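Local coordinates for uncharacterized protein (Anabaena variabilis, PDB 3OT2) that is of unknown function but is probably a nuclease of the PD-(D/E)XK clan, to which restriction endonucleases belong, at residues E14-P19 with R70-D75; E26-K31 with Q119-K124; S51-V56 with A63-E68; P91-E94 with A99-F102. One frame throughout, in Å; residues are numbered along the deposited sequence.

Contact 1: E14-P19 with R70-D75; sequences EFLKLP and RCTFGD. With BU1 (1,4-butanediol), chain E.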
loop_
_atom_site.group_PDB
_atom_site.type_symbol
_atom_site.label_atom_id
_atom_site.label_comp_id
_atom_site.label_asym_id
_atom_site.label_seq_id
_atom_site.Cartn_x
_atom_site.Cartn_y
_atom_site.Cartn_z
ATOM N N GLU A 14 23.036 -0.844 -19.181
ATOM C CA GLU A 14 22.850 0.231 -20.157
ATOM C C GLU A 14 22.288 1.481 -19.464
ATOM O O GLU A 14 22.800 2.576 -19.686
ATOM C CB GLU A 14 21.920 -0.216 -21.300
ATOM C CG GLU A 14 22.576 -1.135 -22.320
ATOM C CD GLU A 14 21.634 -1.930 -23.208
ATOM O OE1 GLU A 14 20.443 -1.555 -23.318
ATOM O OE2 GLU A 14 22.097 -2.924 -23.812
ATOM N N PHE A 15 21.265 1.308 -18.598
ATOM C CA PHE A 15 20.637 2.408 -17.848
ATOM C C PHE A 15 21.661 3.182 -17.008
ATOM O O PHE A 15 21.601 4.409 -16.957
ATOM C CB PHE A 15 19.491 1.889 -16.934
ATOM C CG PHE A 15 19.007 2.906 -15.915
ATOM C CD1 PHE A 15 18.084 3.882 -16.269
ATOM C CD2 PHE A 15 19.510 2.910 -14.613
ATOM C CE1 PHE A 15 17.672 4.846 -15.337
ATOM C CE2 PHE A 15 19.104 3.884 -13.688
ATOM C CZ PHE A 15 18.183 4.836 -14.057
ATOM N N LEU A 16 22.564 2.461 -16.319
ATOM C CA LEU A 16 23.558 3.047 -15.424
ATOM C C LEU A 16 24.632 3.861 -16.170
ATOM O O LEU A 16 25.319 4.659 -15.540
ATOM C CB LEU A 16 24.196 1.969 -14.543
ATOM C CG LEU A 16 23.271 1.324 -13.487
ATOM C CD1 LEU A 16 23.879 0.063 -12.935
ATOM C CD2 LEU A 16 22.920 2.292 -12.347
ATOM N N LYS A 17 24.744 3.704 -17.493
ATOM C CA LYS A 17 25.691 4.483 -18.295
ATOM C C LYS A 17 25.071 5.833 -18.683
ATOM O O LYS A 17 25.800 6.743 -19.080
ATOM C CB LYS A 17 26.126 3.707 -19.558
ATOM C CG LYS A 17 26.944 2.446 -19.278
ATOM C CD LYS A 17 27.071 1.594 -20.532
ATOM C CE LYS A 17 27.509 0.183 -20.240
ATOM N NZ LYS A 17 27.396 -0.676 -21.449
ATOM N N LEU A 18 23.729 5.960 -18.574
ATOM C CA LEU A 18 22.976 7.167 -18.940
ATOM C C LEU A 18 23.229 8.336 -17.958
ATOM O O LEU A 18 23.611 8.094 -16.802
ATOM C CB LEU A 18 21.465 6.867 -19.021
ATOM C CG LEU A 18 21.012 5.742 -19.968
ATOM C CD1 LEU A 18 19.530 5.472 -19.811
ATOM C CD2 LEU A 18 21.332 6.057 -21.425
ATOM N N PRO A 19 23.028 9.609 -18.388
ATOM C CA PRO A 19 23.291 10.734 -17.470
ATOM C C PRO A 19 22.203 10.915 -16.412
ATOM O O PRO A 19 21.064 10.507 -16.651
ATOM C CB PRO A 19 23.350 11.944 -18.408
ATOM C CG PRO A 19 22.490 11.571 -19.558
ATOM C CD PRO A 19 22.616 10.089 -19.729
ATOM N N ARG A 70 21.201 7.078 -4.748
ATOM C CA ARG A 70 20.881 5.978 -5.649
ATOM C C ARG A 70 21.314 4.642 -5.044
ATOM O O ARG A 70 22.444 4.507 -4.580
ATOM C CB ARG A 70 21.516 6.192 -7.031
ATOM C CG ARG A 70 21.301 5.029 -8.007
ATOM C CD ARG A 70 21.674 5.376 -9.453
ATOM N NE ARG A 70 21.023 6.603 -9.911
ATOM C CZ ARG A 70 19.777 6.666 -10.365
ATOM N NH1 ARG A 70 19.041 5.563 -10.468
ATOM N NH2 ARG A 70 19.256 7.829 -10.718
ATOM N N CYS A 71 20.396 3.675 -5.024
ATOM C CA CYS A 71 20.626 2.316 -4.555
ATOM C C CYS A 71 20.311 1.364 -5.689
ATOM O O CYS A 71 19.173 1.334 -6.164
ATOM C CB CYS A 71 19.796 2.021 -3.309
ATOM S SG CYS A 71 20.268 3.025 -1.873
ATOM N N THR A 72 21.334 0.633 -6.167
ATOM C CA THR A 72 21.197 -0.292 -7.294
ATOM C C THR A 72 21.386 -1.724 -6.805
ATOM O O THR A 72 22.485 -2.091 -6.399
ATOM C CB THR A 72 22.182 0.083 -8.413
ATOM O OG1 THR A 72 21.958 1.443 -8.770
ATOM C CG2 THR A 72 22.039 -0.808 -9.667
ATOM N N PHE A 73 20.320 -2.544 -6.886
ATOM C CA PHE A 73 20.349 -3.935 -6.436
ATOM C C PHE A 73 19.137 -4.676 -6.996
ATOM O O PHE A 73 18.131 -4.049 -7.337
ATOM C CB PHE A 73 20.367 -4.006 -4.884
ATOM C CG PHE A 73 19.197 -3.298 -4.238
ATOM C CD1 PHE A 73 19.267 -1.942 -3.931
ATOM C CD2 PHE A 73 18.009 -3.971 -3.986
ATOM C CE1 PHE A 73 18.181 -1.282 -3.362
ATOM C CE2 PHE A 73 16.925 -3.313 -3.398
ATOM C CZ PHE A 73 17.016 -1.975 -3.102
ATOM N N GLY A 74 19.245 -5.998 -7.066
ATOM C CA GLY A 74 18.194 -6.892 -7.549
ATOM C C GLY A 74 17.597 -6.524 -8.891
ATOM O O GLY A 74 16.380 -6.627 -9.066
ATOM N N ASP A 75 18.457 -6.080 -9.837
ATOM C CA ASP A 75 18.139 -5.670 -11.218
ATOM C C ASP A 75 17.343 -4.334 -11.280
ATOM O O ASP A 75 16.792 -3.982 -12.336
ATOM C CB ASP A 75 17.413 -6.783 -12.005
ATOM C CG ASP A 75 17.426 -6.605 -13.515
ATOM O OD1 ASP A 75 18.509 -6.304 -14.072
ATOM O OD2 ASP A 75 16.341 -6.742 -14.140
HETATM C C1 BU1 E . 23.285 6.691 -13.018
HETATM C C2 BU1 E . 22.046 6.429 -13.877
HETATM C C3 BU1 E . 21.366 7.786 -14.059
HETATM C C4 BU1 E . 20.131 7.652 -14.925
HETATM O O5 BU1 E . 24.075 5.508 -13.002
HETATM O O6 BU1 E . 19.515 8.957 -14.949
#
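Leu16, in the Phe15-Leu18 turn, meets Thr72 of strand 71-73 tip to tip: CD2 of Leu16 stops 3.8 Å from Thr72 OG1, and its other methyl, CD1, comes to 3.9 Å from Thr72 CG2. With CG anti to the carbonyl carbon (chi1 -68°), the leucine points both methyls at the threonine's end, while OG1 of Thr72 has its polar partner elsewhere, in the hydroxyl of Ser77. Beside this pair Arg70, just before the strand, reaches back along an arm bent at chi3, which brings its NH1 to the edge of the Phe15 ring on helix 12-15, 3.6 Å from CE2 and near the ring plane. The ring and guanidinium planes stand 64° apart, so this is no cation-pi stack. All three nitrogens of Arg70 are occupied: NE by a salt bridge to Glu20, NH2 by the carbonyl of Ser25, NH1 by Ser77. A 1,4-butanediol molecule fills the angle between the two segments. Its C3 sits over one guanidinium face, offset toward the rim, and its C4 lies 3.5 Å from Phe15 CZ. The diol hydroxyls donate to backbone carbonyls, O5 to Leu16 O at 3.0 Å and O6 to Pro19 O at 2.8 Å. A carbon chain laid against ring and guanidinium, with a hydroxyl bonded at each end, implies an amphipathic pocket whose arginine is held in place by its own hydrogen bonds.

Contact 2: E26-K31 with Q119-K124; sequences EYIEGK and QTKVTK. With EDO (1,2-ethanediol), chain G; EDO (1,2-ethanediol), chain K.
Ile28 and Lys121 bring the backbones nearest, 8.6 Å between their CA atoms, where strand 25-28 runs into the type I' turn that joins it to strand 31-34 as a hairpin beside helix 119-131. The centre of the contact is apolar: CD1 of Ile28 rests 3.8 Å from both CG and CD of Lys121, whose chain crosses it at about a right angle. That lysine bends at chi3 (78°), which swings CE to 3.8 Å from Glu26 OE1. NZ itself stays 4.2 Å from Glu26 OE1, too far for a salt bridge, and a water closes the interval, donating to the carboxylate at 2.8 Å from OE1 and accepting from Lys121 NZ at 2.7 Å. Each end also has a direct partner, Val79 N for Glu26 OE2 and Gln117 for Lys121 NZ. Farther out, Glu29 and Lys124 cross at roughly a right angle in a salt bridge, with OE1 of Glu29 3.5 Å from NZ of Lys124. The ammonium is shared: it bonds an ethanediol hydroxyl, pairs with Asp160 of the second subunit and hydrogen-bonds Thr146 of that subunit. The chemistry thus grades from a water-bridged charge pair, past methyl-methylene packing, to a long salt bridge, and implies that Lys124 links the hairpin to the subunit interface, which Gln119, Thr120 and Thr123 also face, while Glu26 and Ile28 meet Lys121 within the chain.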
loop_
_atom_site.group_PDB
_atom_site.type_symbol
_atom_site.label_atom_id
_atom_site.label_comp_id
_atom_site.label_asym_id
_atom_site.label_seq_id
_atom_site.Cartn_x
_atom_site.Cartn_y
_atom_site.Cartn_z
ATOM N N GLU A 26 14.583 6.434 -12.062
ATOM C CA GLU A 26 14.659 5.107 -11.488
ATOM C C GLU A 26 14.495 4.084 -12.584
ATOM O O GLU A 26 13.850 4.361 -13.605
ATOM C CB GLU A 26 13.595 4.908 -10.400
ATOM C CG GLU A 26 13.752 5.844 -9.218
ATOM C CD GLU A 26 12.816 5.572 -8.055
ATOM O OE1 GLU A 26 11.586 5.600 -8.264
ATOM O OE2 GLU A 26 13.303 5.387 -6.919
ATOM N N TYR A 27 15.116 2.921 -12.399
ATOM C CA TYR A 27 15.012 1.783 -13.314
ATOM C C TYR A 27 14.292 0.680 -12.536
ATOM O O TYR A 27 14.866 0.080 -11.618
ATOM C CB TYR A 27 16.391 1.360 -13.845
ATOM C CG TYR A 27 16.345 0.181 -14.791
ATOM C CD1 TYR A 27 16.148 0.363 -16.158
ATOM C CD2 TYR A 27 16.541 -1.116 -14.327
ATOM C CE1 TYR A 27 16.125 -0.721 -17.040
ATOM C CE2 TYR A 27 16.521 -2.205 -15.196
ATOM C CZ TYR A 27 16.325 -2.001 -16.553
ATOM O OH TYR A 27 16.280 -3.081 -17.398
ATOM N N ILE A 28 12.989 0.500 -12.840
ATOM C CA ILE A 28 12.106 -0.423 -12.124
ATOM C C ILE A 28 11.445 -1.351 -13.107
ATOM O O ILE A 28 10.755 -0.884 -14.015
ATOM C CB ILE A 28 11.041 0.349 -11.300
ATOM C CG1 ILE A 28 11.671 1.454 -10.413
ATOM C CG2 ILE A 28 10.202 -0.634 -10.461
ATOM C CD1 ILE A 28 10.748 2.576 -10.077
ATOM N N GLU A 29 11.642 -2.664 -12.917
ATOM C CA GLU A 29 11.042 -3.723 -13.750
ATOM C C GLU A 29 11.310 -3.481 -15.253
ATOM O O GLU A 29 10.424 -3.670 -16.091
ATOM C CB GLU A 29 9.528 -3.838 -13.464
ATOM C CG GLU A 29 9.223 -4.175 -12.010
ATOM C CD GLU A 29 7.764 -4.240 -11.611
ATOM O OE1 GLU A 29 6.951 -3.493 -12.203
ATOM O OE2 GLU A 29 7.447 -4.970 -10.644
ATOM N N GLY A 30 12.523 -3.036 -15.564
ATOM C CA GLY A 30 12.958 -2.765 -16.932
ATOM C C GLY A 30 12.511 -1.444 -17.530
ATOM O O GLY A 30 12.833 -1.165 -18.683
ATOM N N LYS A 31 11.777 -0.616 -16.755
ATOM C CA LYS A 31 11.245 0.673 -17.204
ATOM C C LYS A 31 11.969 1.836 -16.536
ATOM O O LYS A 31 12.367 1.737 -15.372
ATOM C CB LYS A 31 9.739 0.784 -16.898
ATOM C CG LYS A 31 8.872 -0.342 -17.465
ATOM C CD LYS A 31 7.484 -0.356 -16.814
ATOM C CE LYS A 31 6.690 -1.604 -17.119
ATOM N NZ LYS A 31 7.129 -2.775 -16.306
ATOM N N GLN A 119 1.841 6.075 -5.745
ATOM C CA GLN A 119 1.846 5.306 -4.500
ATOM C C GLN A 119 2.066 3.799 -4.797
ATOM O O GLN A 119 2.719 3.114 -4.017
ATOM C CB GLN A 119 0.542 5.532 -3.734
ATOM C CG GLN A 119 0.539 4.874 -2.348
ATOM C CD GLN A 119 -0.535 5.406 -1.438
ATOM O OE1 GLN A 119 -1.178 6.412 -1.729
ATOM N NE2 GLN A 119 -0.714 4.773 -0.297
ATOM N N THR A 120 1.549 3.294 -5.942
ATOM C CA THR A 120 1.752 1.892 -6.328
ATOM C C THR A 120 3.251 1.660 -6.574
ATOM O O THR A 120 3.794 0.728 -6.013
ATOM C CB THR A 120 0.876 1.550 -7.519
ATOM O OG1 THR A 120 -0.464 1.459 -7.036
ATOM C CG2 THR A 120 1.261 0.233 -8.209
ATOM N N LYS A 121 3.912 2.525 -7.366
ATOM C CA LYS A 121 5.345 2.412 -7.658
ATOM C C LYS A 121 6.172 2.423 -6.361
ATOM O O LYS A 121 7.061 1.584 -6.199
ATOM C CB LYS A 121 5.798 3.553 -8.589
ATOM C CG LYS A 121 7.294 3.599 -8.873
ATOM C CD LYS A 121 7.705 4.880 -9.600
ATOM C CE LYS A 121 7.782 6.046 -8.638
ATOM N NZ LYS A 121 7.967 7.359 -9.327
ATOM N N VAL A 122 5.861 3.351 -5.445
ATOM C CA VAL A 122 6.552 3.503 -4.157
ATOM C C VAL A 122 6.421 2.241 -3.322
ATOM O O VAL A 122 7.415 1.806 -2.732
ATOM C CB VAL A 122 6.016 4.750 -3.399
ATOM C CG1 VAL A 122 6.388 4.694 -1.932
ATOM C CG2 VAL A 122 6.568 6.017 -4.015
ATOM N N THR A 123 5.201 1.659 -3.256
ATOM C CA THR A 123 4.948 0.426 -2.487
ATOM C C THR A 123 5.777 -0.711 -3.085
ATOM O O THR A 123 6.439 -1.415 -2.329
ATOM C CB THR A 123 3.449 0.112 -2.430
ATOM O OG1 THR A 123 2.840 1.209 -1.776
ATOM C CG2 THR A 123 3.162 -1.125 -1.628
ATOM N N LYS A 124 5.794 -0.842 -4.425
ATOM C CA LYS A 124 6.620 -1.858 -5.095
ATOM C C LYS A 124 8.105 -1.661 -4.738
ATOM O O LYS A 124 8.799 -2.640 -4.484
ATOM C CB LYS A 124 6.467 -1.795 -6.616
ATOM C CG LYS A 124 5.124 -2.235 -7.164
ATOM C CD LYS A 124 5.176 -2.079 -8.661
ATOM C CE LYS A 124 3.858 -2.358 -9.286
ATOM N NZ LYS A 124 3.965 -2.339 -10.769
HETATM C C1 EDO G . 5.916 0.933 -11.420
HETATM O O1 EDO G . 4.598 0.452 -11.104
HETATM C C2 EDO G . 6.760 -0.225 -11.939
HETATM O O2 EDO G . 7.002 -0.099 -13.353
HETATM C C1 EDO K . -0.040 1.028 0.233
HETATM O O1 EDO K . 0.493 2.235 -0.303
HETATM C C2 EDO K . -0.373 0.066 -0.912
HETATM O O2 EDO K . -1.453 0.580 -1.695
HETATM O O HOH W 1 10.530 7.215 -10.292
#

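Contact 3: S51-V56 with A63-E68; sequences SVINSV and ARAFLE. With EDO (1,2-ethanediol), chain I.
Asn54 reaches from helix 40-57 to the backbone of Ala65 and grips it with both ends of its amide. The path starts at CB, still 5.0 Å from CB of Ala65. The next bond sets CG beside the backbone N (chi1 -84°), turning the amide toward the strand. At one tip OD1 accepts from Ala65 N at 2.8 Å, an almost straight bond with an N-H...O angle of 174° and the donor slightly tilted from the carbonyl plane; the same oxygen lies 3.6 Å from Arg64 CA. At the other tip ND2 donates to Ala65 O at 3.1 Å, with that oxygen close to the amide plane. Strand 63-67 is an outermost strand of the mixed sheet within this chain: Arg64 and Phe66 bond to strand 82-86, whereas Ala65 turns its N-H and C=O the other way, and Asn54 meets them much as a neighbouring strand would. The axes of helix segment 51-56 and strand 63-67 run almost antiparallel, at 161°, consistent with the helix and first strand of the alpha-beta core of the PD-(D/E)XK clan. A leucine in place of Asn54 would probably leave the N-H and C=O of Ala65 without these two partners. Next to the amide, CG2 of Ile53 packs on Ala65 CB at 3.8 Å, and the isoleucine continues inward to Trp108 and Ile110 of strand 108-112.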
loop_
_atom_site.group_PDB
_atom_site.type_symbol
_atom_site.label_atom_id
_atom_site.label_comp_id
_atom_site.label_asym_id
_atom_site.label_seq_id
_atom_site.Cartn_x
_atom_site.Cartn_y
_atom_site.Cartn_z
ATOM N N SER A 51 17.437 15.082 9.184
ATOM C CA SER A 51 18.056 15.815 10.277
ATOM C C SER A 51 17.811 15.111 11.622
ATOM O O SER A 51 18.762 14.857 12.370
ATOM C CB SER A 51 17.509 17.243 10.302
ATOM O OG SER A 51 17.979 17.974 11.424
ATOM N N VAL A 52 16.549 14.747 11.891
ATOM C CA VAL A 52 16.157 14.100 13.145
ATOM C C VAL A 52 16.803 12.683 13.248
ATOM O O VAL A 52 17.393 12.369 14.282
ATOM C CB VAL A 52 14.620 14.091 13.292
ATOM C CG1 VAL A 52 14.182 13.180 14.422
ATOM C CG2 VAL A 52 14.107 15.504 13.547
ATOM N N ILE A 53 16.741 11.865 12.180
ATOM C CA ILE A 53 17.374 10.543 12.205
ATOM C C ILE A 53 18.895 10.667 12.461
ATOM O O ILE A 53 19.427 9.991 13.353
ATOM C CB ILE A 53 17.073 9.747 10.906
ATOM C CG1 ILE A 53 15.559 9.396 10.826
ATOM C CG2 ILE A 53 17.950 8.463 10.826
ATOM C CD1 ILE A 53 15.137 9.049 9.470
ATOM N N ASN A 54 19.583 11.538 11.712
ATOM C CA ASN A 54 21.035 11.694 11.853
ATOM C C ASN A 54 21.428 12.222 13.237
ATOM O O ASN A 54 22.441 11.763 13.790
ATOM C CB ASN A 54 21.611 12.573 10.749
ATOM C CG ASN A 54 21.890 11.805 9.480
ATOM O OD1 ASN A 54 22.170 10.610 9.499
ATOM N ND2 ASN A 54 21.885 12.486 8.344
ATOM N N SER A 55 20.590 13.093 13.851
ATOM C CA SER A 55 20.888 13.594 15.202
ATOM C C SER A 55 20.947 12.425 16.207
ATOM O O SER A 55 21.721 12.478 17.147
ATOM C CB SER A 55 19.856 14.634 15.643
ATOM O OG SER A 55 18.627 14.006 15.967
ATOM N N VAL A 56 20.182 11.355 15.941
ATOM C CA VAL A 56 20.094 10.141 16.763
ATOM C C VAL A 56 21.178 9.105 16.384
ATOM O O VAL A 56 21.802 8.543 17.290
ATOM C CB VAL A 56 18.655 9.529 16.684
ATOM C CG1 VAL A 56 18.577 8.160 17.388
ATOM C CG2 VAL A 56 17.628 10.482 17.287
ATOM N N ALA A 63 24.603 4.735 12.384
ATOM C CA ALA A 63 24.099 4.717 11.012
ATOM C C ALA A 63 24.157 6.104 10.423
ATOM O O ALA A 63 24.481 7.055 11.135
ATOM C CB ALA A 63 22.648 4.210 10.989
ATOM N N ARG A 64 23.798 6.229 9.144
ATOM C CA ARG A 64 23.741 7.522 8.456
ATOM C C ARG A 64 22.555 7.539 7.496
ATOM O O ARG A 64 22.356 6.576 6.726
ATOM C CB ARG A 64 25.053 7.829 7.716
ATOM C CG ARG A 64 25.067 9.237 7.095
ATOM C CD ARG A 64 26.446 9.730 6.773
ATOM N NE ARG A 64 26.347 11.005 6.052
ATOM C CZ ARG A 64 27.389 11.724 5.640
ATOM N NH1 ARG A 64 28.628 11.317 5.891
ATOM N NH2 ARG A 64 27.199 12.863 4.991
ATOM N N ALA A 65 21.754 8.630 7.569
ATOM C CA ALA A 65 20.619 8.880 6.694
ATOM C C ALA A 65 21.079 9.784 5.549
ATOM O O ALA A 65 21.729 10.799 5.790
ATOM C CB ALA A 65 19.483 9.533 7.468
ATOM N N PHE A 66 20.755 9.399 4.314
ATOM C CA PHE A 66 21.134 10.122 3.099
ATOM C C PHE A 66 19.918 10.555 2.322
ATOM O O PHE A 66 18.970 9.788 2.177
ATOM C CB PHE A 66 22.001 9.236 2.181
ATOM C CG PHE A 66 23.241 8.656 2.795
ATOM C CD1 PHE A 66 24.434 9.364 2.782
ATOM C CD2 PHE A 66 23.221 7.389 3.371
ATOM C CE1 PHE A 66 25.576 8.821 3.347
ATOM C CE2 PHE A 66 24.361 6.854 3.951
ATOM C CZ PHE A 66 25.535 7.567 3.928
ATOM N N LEU A 67 19.968 11.777 1.799
ATOM C CA LEU A 67 18.943 12.349 0.943
ATOM C C LEU A 67 19.171 11.937 -0.477
ATOM O O LEU A 67 20.282 12.130 -0.982
ATOM C CB LEU A 67 19.020 13.892 0.998
ATOM C CG LEU A 67 18.254 14.597 2.092
ATOM C CD1 LEU A 67 18.716 16.019 2.237
ATOM C CD2 LEU A 67 16.824 14.673 1.752
ATOM N N GLU A 68 18.117 11.443 -1.162
ATOM C CA GLU A 68 18.163 11.182 -2.601
ATOM C C GLU A 68 19.434 10.410 -3.065
ATOM O O GLU A 68 20.076 10.800 -4.046
ATOM C CB GLU A 68 18.083 12.517 -3.363
ATOM C CG GLU A 68 16.867 13.380 -3.054
ATOM C CD GLU A 68 15.548 12.849 -3.572
ATOM O OE1 GLU A 68 15.570 12.113 -4.579
ATOM O OE2 GLU A 68 14.490 13.191 -2.993
HETATM C C1 EDO I . 21.880 10.869 -7.252
HETATM O O1 EDO I . 22.744 9.794 -7.611
HETATM C C2 EDO I . 20.451 10.400 -7.429
HETATM O O2 EDO I . 19.593 11.499 -7.123
#

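Contact 4: P91-E94 with A99-F102; sequences PREE and ANIF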
loop_
_atom_site.group_PDB
_atom_site.type_symbol
_atom_site.label_atom_id
_atom_site.label_comp_id
_atom_site.label_asym_id
_atom_site.label_seq_id
_atom_site.Cartn_x
_atom_site.Cartn_y
_atom_site.Cartn_z
ATOM N N PRO A 91 29.275 1.560 2.024
ATOM C CA PRO A 91 30.460 1.262 1.191
ATOM C C PRO A 91 31.467 2.415 1.241
ATOM O O PRO A 91 31.091 3.583 1.150
ATOM C CB PRO A 91 29.879 1.058 -0.209
ATOM C CG PRO A 91 28.607 1.807 -0.213
ATOM C CD PRO A 91 28.066 1.740 1.194
ATOM N N ARG A 92 32.733 2.082 1.471
ATOM C CA ARG A 92 33.804 3.065 1.603
ATOM C C ARG A 92 34.962 2.757 0.691
ATOM O O ARG A 92 35.258 1.581 0.419
ATOM C CB ARG A 92 34.313 3.117 3.056
ATOM C CG ARG A 92 33.246 3.578 4.035
ATOM C CD ARG A 92 33.781 3.880 5.412
ATOM N NE ARG A 92 32.673 4.279 6.267
ATOM C CZ ARG A 92 32.285 5.534 6.477
ATOM N NH1 ARG A 92 32.945 6.546 5.928
ATOM N NH2 ARG A 92 31.249 5.787 7.252
ATOM N N GLU A 93 35.649 3.824 0.247
ATOM C CA GLU A 93 36.856 3.733 -0.557
ATOM C C GLU A 93 38.008 3.360 0.398
ATOM O O GLU A 93 37.841 3.457 1.627
ATOM C CB GLU A 93 37.125 5.080 -1.294
ATOM C CG GLU A 93 35.927 5.631 -2.075
ATOM C CD GLU A 93 36.084 7.006 -2.701
ATOM O OE1 GLU A 93 37.206 7.558 -2.643
ATOM O OE2 GLU A 93 35.092 7.527 -3.263
ATOM N N GLU A 94 39.186 2.975 -0.151
ATOM C CA GLU A 94 40.354 2.590 0.638
ATOM C C GLU A 94 40.758 3.687 1.639
ATOM O O GLU A 94 41.178 3.357 2.753
ATOM C CB GLU A 94 41.543 2.241 -0.281
ATOM N N ALA A 99 31.854 5.815 -0.573
ATOM C CA ALA A 99 31.872 5.505 -1.993
ATOM C C ALA A 99 30.794 6.293 -2.738
ATOM O O ALA A 99 29.783 6.676 -2.138
ATOM C CB ALA A 99 31.630 4.013 -2.184
ATOM N N ASN A 100 30.987 6.510 -4.048
ATOM C CA ASN A 100 29.990 7.215 -4.854
ATOM C C ASN A 100 28.821 6.290 -5.253
ATOM O O ASN A 100 27.724 6.774 -5.516
ATOM C CB ASN A 100 30.636 7.811 -6.111
ATOM C CG ASN A 100 31.829 8.697 -5.831
ATOM O OD1 ASN A 100 32.941 8.449 -6.299
ATOM N ND2 ASN A 100 31.643 9.712 -5.026
ATOM N N ILE A 101 29.060 4.979 -5.315
ATOM C CA ILE A 101 28.086 3.984 -5.779
ATOM C C ILE A 101 27.681 3.057 -4.636
ATOM O O ILE A 101 28.525 2.581 -3.886
ATOM C CB ILE A 101 28.651 3.189 -7.002
ATOM C CG1 ILE A 101 29.172 4.110 -8.136
ATOM C CG2 ILE A 101 27.687 2.110 -7.538
ATOM C CD1 ILE A 101 28.147 5.006 -8.991
ATOM N N PHE A 102 26.369 2.805 -4.526
ATOM C CA PHE A 102 25.786 1.918 -3.511
ATOM C C PHE A 102 25.090 0.797 -4.240
ATOM O O PHE A 102 24.108 1.042 -4.935
ATOM C CB PHE A 102 24.821 2.685 -2.593
ATOM C CG PHE A 102 25.448 3.475 -1.466
ATOM C CD1 PHE A 102 26.326 4.519 -1.730
ATOM C CD2 PHE A 102 25.085 3.234 -0.145
ATOM C CE1 PHE A 102 26.874 5.279 -0.691
ATOM C CE2 PHE A 102 25.612 4.012 0.894
ATOM C CZ PHE A 102 26.513 5.019 0.614
#
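The Phe102 ring carries Pro91 on one face: CG of the proline stands 3.6 Å from the ring centroid and only 3° off the normal, a CH-pi contact centred on the ring. Both segments belong to the long connection between the adjacent antiparallel strands 82-86 and 108-112, here doubling back on itself at the surface. CD of Pro91 leans toward the rim, 3.4 Å from Phe102 CE2, and the Phe85 ring of strand 82-86 also meets the phenylalanine at a steep angle. Two further flat groups, the Glu93 carboxylate and the Asn100 amide, are turned 67° from each other and touch loosely, OE2 of Glu93 to OD1 of Asn100 at 3.8 Å. With CG anti to its carbonyl carbon, Phe102 folds its ring beneath the proline, while its backbone bonds to Thr72, tying this connection to strand 71-73. Replacing Phe102 with an alanine would probably strip Pro91 of its aromatic platform and open a gap beside Phe85 and Leu69. On the turn side of the proline, Ala99 CB packs on Pro91 CB at 4.0 Å. Arg92 leads away and gives its NH1 to the carbonyl of Gly96, within the bend. The one hydrogen bond joining the two segments runs from Ala99 N to Pro91 O, 2.9 Å long and nearly linear at 177°, yet the nitrogen stands above the carbonyl plane.

Contact 2 is buried, contacts 1 and 3 are partly so, and contact 4 lies at the surface. Contact 3 joins helix 40-57 to an outer strand of the mixed sheet through an amide-backbone pairing, whereas contact 2 packs a helix on a small hairpin with lysines and glutamates and extends to the second subunit. Contacts 1 and 2 adjoin, Phe15 CD2 lying 3.6 Å from Tyr27 CB, so pocket and hairpin form one region. Contact 4 relies on proline-aromatic packing and one backbone bond; it touches contact 1 through a probable hydrogen bond from Thr72 to Phe102 and contact 3 through the Phe66 and Phe102 rings. Contacts 2 and 3 flank the chain's centre, about 24 Å apart between centres.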